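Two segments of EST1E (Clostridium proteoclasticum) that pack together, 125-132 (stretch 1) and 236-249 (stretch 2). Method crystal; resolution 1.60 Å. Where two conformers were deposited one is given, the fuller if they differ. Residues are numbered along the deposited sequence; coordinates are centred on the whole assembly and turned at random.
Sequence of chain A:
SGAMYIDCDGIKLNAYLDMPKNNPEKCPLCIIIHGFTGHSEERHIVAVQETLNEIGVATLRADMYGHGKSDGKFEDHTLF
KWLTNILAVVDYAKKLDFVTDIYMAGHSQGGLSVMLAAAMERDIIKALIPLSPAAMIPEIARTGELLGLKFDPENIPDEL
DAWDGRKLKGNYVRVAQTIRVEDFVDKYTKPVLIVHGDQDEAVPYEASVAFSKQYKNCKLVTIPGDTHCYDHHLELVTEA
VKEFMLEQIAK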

# COMPACT_ATOMS: atom_id res chain seq x y z
N ILE A 125 -0.01 -14.93 12.39
CA ILE A 125 0.03 -15.99 11.37
C ILE A 125 1.06 -17.02 11.75
O ILE A 125 2.26 -16.74 11.76
CB ILE A 125 0.32 -15.41 9.95
CG1 ILE A 125 -0.66 -14.28 9.62
CG2 ILE A 125 0.39 -16.54 8.93
CD1 ILE A 125 -2.11 -14.79 9.67
N LYS A 126 0.61 -18.25 12.00
CA LYS A 126 1.45 -19.24 12.62
C LYS A 126 2.46 -19.92 11.69
O LYS A 126 3.54 -20.35 12.09
CB LYS A 126 0.55 -20.25 13.31
CG LYS A 126 1.32 -21.38 14.07
CD LYS A 126 0.28 -22.08 14.97
CE LYS A 126 0.86 -23.29 15.79
NZ LYS A 126 1.42 -24.22 14.88
N ALA A 127 2.07 -20.10 10.43
CA ALA A 127 2.93 -20.57 9.37
C ALA A 127 2.40 -20.08 8.01
O ALA A 127 1.24 -19.63 7.95
CB ALA A 127 3.03 -22.12 9.37
N LEU A 128 3.21 -20.24 6.97
CA LEU A 128 3.00 -19.54 5.69
C LEU A 128 3.35 -20.48 4.58
O LEU A 128 4.40 -21.14 4.60
CB LEU A 128 3.94 -18.32 5.66
CG LEU A 128 4.00 -17.62 4.33
CD1 LEU A 128 2.72 -16.96 3.95
CD2 LEU A 128 5.09 -16.62 4.43
N ILE A 129 2.49 -20.54 3.58
CA ILE A 129 2.67 -21.38 2.39
C ILE A 129 2.56 -20.62 1.07
O ILE A 129 1.49 -20.55 0.49
CB ILE A 129 1.66 -22.54 2.40
CG1 ILE A 129 1.73 -23.24 3.75
CG2 ILE A 129 2.04 -23.51 1.28
CD1 ILE A 129 0.69 -24.32 3.91
N PRO A 130 3.69 -20.08 0.57
CA PRO A 130 3.64 -19.47 -0.75
C PRO A 130 3.81 -20.53 -1.83
O PRO A 130 4.87 -21.13 -1.94
CB PRO A 130 4.80 -18.47 -0.69
CG PRO A 130 5.17 -18.39 0.73
CD PRO A 130 4.95 -19.79 1.23
N LEU A 131 2.81 -20.65 -2.69
CA LEU A 131 2.79 -21.62 -3.78
C LEU A 131 3.23 -20.91 -5.09
O LEU A 131 2.56 -19.97 -5.48
CB LEU A 131 1.40 -22.22 -3.90
CG LEU A 131 0.87 -22.95 -2.70
CD1 LEU A 131 -0.63 -23.23 -2.77
CD2 LEU A 131 1.67 -24.19 -2.35
N SER A 132 4.44 -21.27 -5.63
CA SER A 132 5.00 -20.61 -6.81
C SER A 132 4.83 -19.10 -6.73
O SER A 132 4.27 -18.46 -7.64
CB SER A 132 4.31 -21.20 -8.06
OG SER A 132 4.50 -22.65 -8.06
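Stretch 2, residues 236-249: LVTEAVKEFMLEQI

Stretch 2 is helical from L236 to I249, the continuation of a helix that begins earlier in the chain, and it lies along the strand of stretch 1 in nearly the reverse direction. The two axes make an angle of 170° between their N-to-C directions and approach to 9.7 Å. The register therefore runs backward: V237 lies nearest L131, V241 nearest I129 and Q248 nearest A127, with CA to CA distances of 8.6, 7.7 and 7.5 Å. From A127 on, every second side chain, those of A127, I129 and L131, points toward the helix, and L128 between the first two points away; K126, just before A127, also points toward it.

L236 opens the stretch on the exposed side, out of reach of the strand. V237, its chi1 in t, turns toward the strand and sets CG1 4.1 Å from CD2 of L131; the CA atoms of V237 and L131 are 8.6 Å apart here, and the gap is closed by the longer leucine side chain of L131 meeting the short branched valine. T238, E239 and A240 follow round the turn and touch nothing in stretch 1, and E239 is exposed. One turn on from V237, with its N bonded to the O of V237 at 3.0 Å, V241 again faces the strand. Its CG2 lies 4.2 Å from CD2 of L131 and its CG1 4.3 Å from CD1 of I129, so this valine bridges two successive inward-pointing residues of the strand.

K242 and E243 are out of reach of the strand and make no contact with it. F244 then brings a large flat ring down on the strand: CZ is 4.0 Å from CB of A127 and CE2 3.9 Å from CG1 of I129. The small alanine lies close under the ring, which these neighbours meet obliquely. M245 starts sideways, but its flexible chain comes nearer, and CG packs 3.7 Å from CD1 of I129. I129, extended by its t chi2, is thus touched by V241, F244 and M245, and it is the strand residue most covered by the helix.

L246 and E247, both exposed, are out of reach of the strand. Q248 closes the contact, its CG 3.9 Å from CB of A127, while its amide NE2 donates back to O of F244 at 3.3 Å. Here the backbone O of Q248 accepts a hydrogen bond from NZ of K126 at 2.8 Å, an apt use of a long lysine at the edge of an otherwise apolar surface. A water also bridges the two side chains, accepting from NZ of K126 at 2.7 Å and donating to OE1 of Q248 at 2.7 Å. I249 starts sideways and its end leads away, so it makes no contact.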

# COMPACT_ATOMS: atom_id res chain seq x y z
N LEU A 236 1.62 -33.85 -5.86
CA LEU A 236 2.84 -33.70 -5.12
C LEU A 236 2.76 -32.41 -4.31
O LEU A 236 3.34 -32.28 -3.22
CB LEU A 236 4.02 -33.68 -6.06
CG LEU A 236 4.32 -35.07 -6.66
CD1 LEU A 236 5.54 -35.00 -7.50
CD2 LEU A 236 4.47 -36.17 -5.55
N VAL A 237 2.09 -31.43 -4.87
CA VAL A 237 1.87 -30.16 -4.14
C VAL A 237 0.97 -30.39 -2.92
O VAL A 237 1.31 -29.98 -1.80
CB VAL A 237 1.27 -29.09 -5.05
CG1 VAL A 237 0.96 -27.79 -4.27
CG2 VAL A 237 2.19 -28.80 -6.22
N THR A 238 -0.18 -31.04 -3.09
CA THR A 238 -1.04 -31.20 -1.97
C THR A 238 -0.40 -32.13 -0.93
O THR A 238 -0.58 -31.94 0.23
CB THR A 238 -2.40 -31.77 -2.37
OG1 THR A 238 -2.20 -33.02 -3.04
CG2 THR A 238 -3.13 -30.86 -3.34
N GLU A 239 0.37 -33.13 -1.35
CA GLU A 239 1.06 -33.93 -0.32
C GLU A 239 2.09 -33.12 0.48
O GLU A 239 2.28 -33.33 1.68
CB GLU A 239 1.74 -35.17 -0.94
CG GLU A 239 0.82 -36.34 -1.11
CD GLU A 239 0.07 -36.70 0.19
OE1 GLU A 239 0.68 -37.09 1.24
OE2 GLU A 239 -1.17 -36.52 0.14
N ALA A 240 2.70 -32.15 -0.17
CA ALA A 240 3.71 -31.37 0.55
C ALA A 240 3.05 -30.43 1.58
O ALA A 240 3.50 -30.25 2.70
CB ALA A 240 4.54 -30.60 -0.41
N VAL A 241 1.95 -29.83 1.15
CA VAL A 241 1.13 -28.96 2.01
C VAL A 241 0.60 -29.77 3.20
O VAL A 241 0.69 -29.35 4.33
CB VAL A 241 -0.04 -28.35 1.20
CG1 VAL A 241 -1.10 -27.72 2.09
CG2 VAL A 241 0.51 -27.33 0.16
N LYS A 242 0.12 -30.96 2.92
CA LYS A 242 -0.40 -31.84 3.95
C LYS A 242 0.63 -32.21 5.00
O LYS A 242 0.38 -32.05 6.17
CB LYS A 242 -0.98 -33.08 3.29
CG LYS A 242 -1.59 -34.05 4.29
CD LYS A 242 -1.83 -35.46 3.64
CE LYS A 242 -2.85 -36.25 4.45
NZ LYS A 242 -3.10 -37.65 3.89
N GLU A 243 1.81 -32.64 4.57
CA GLU A 243 2.85 -33.07 5.54
C GLU A 243 3.37 -31.91 6.41
O GLU A 243 3.49 -31.95 7.61
CB GLU A 243 4.02 -33.70 4.80
CG GLU A 243 3.68 -35.15 4.29
CD GLU A 243 4.78 -35.84 3.44
OE1 GLU A 243 6.00 -35.43 3.53
OE2 GLU A 243 4.39 -36.79 2.67
N PHE A 244 3.47 -30.67 5.65
CA PHE A 244 3.95 -29.54 6.39
C PHE A 244 2.97 -29.07 7.44
O PHE A 244 3.34 -28.70 8.56
CB PHE A 244 4.30 -28.41 5.36
CG PHE A 244 4.58 -27.07 5.97
CD1 PHE A 244 5.81 -26.78 6.48
CD2 PHE A 244 3.61 -26.10 6.00
CE1 PHE A 244 6.07 -25.50 7.01
CE2 PHE A 244 3.84 -24.84 6.57
CZ PHE A 244 5.11 -24.56 7.04
N MET A 245 1.70 -29.05 7.04
CA MET A 245 0.62 -28.58 7.90
C MET A 245 0.33 -29.56 9.05
O MET A 245 0.12 -29.12 10.17
CB MET A 245 -0.63 -28.21 7.08
CG MET A 245 -0.52 -26.79 6.41
SD MET A 245 -0.27 -25.46 7.60
CE MET A 245 -1.82 -25.46 8.46
N LEU A 246 0.43 -30.84 8.77
CA LEU A 246 0.33 -31.83 9.88
C LEU A 246 1.40 -31.58 10.90
O LEU A 246 1.11 -31.66 12.11
CB LEU A 246 0.40 -33.26 9.37
CG LEU A 246 -0.86 -33.76 8.78
CD1 LEU A 246 -0.62 -35.08 8.10
CD2 LEU A 246 -1.97 -33.84 9.78
N GLU A 247 2.64 -31.28 10.46
CA GLU A 247 3.70 -30.91 11.39
C GLU A 247 3.36 -29.66 12.21
O GLU A 247 3.70 -29.58 13.38
CB GLU A 247 5.04 -30.73 10.69
CG GLU A 247 6.21 -30.18 11.55
CD GLU A 247 7.58 -30.27 10.86
OE1 GLU A 247 7.71 -30.98 9.85
OE2 GLU A 247 8.55 -29.66 11.38
N GLN A 248 2.71 -28.65 11.60
CA GLN A 248 2.42 -27.45 12.34
C GLN A 248 1.31 -27.61 13.35
O GLN A 248 1.33 -26.97 14.40
CB GLN A 248 2.06 -26.25 11.41
CG GLN A 248 3.04 -25.91 10.33
CD GLN A 248 4.44 -25.88 10.82
OE1 GLN A 248 4.73 -25.21 11.77
NE2 GLN A 248 5.34 -26.61 10.13
N ILE A 249 0.26 -28.34 12.98
CA ILE A 249 -0.94 -28.38 13.79
C ILE A 249 -0.87 -29.50 14.83
O ILE A 249 -1.70 -29.52 15.73
CB ILE A 249 -2.25 -28.57 12.98
CG1 ILE A 249 -2.35 -29.94 12.30
CG2 ILE A 249 -2.36 -27.48 11.91
CD1 ILE A 249 -3.65 -30.18 11.57
O HOH W 1 3.65 -23.52 13.52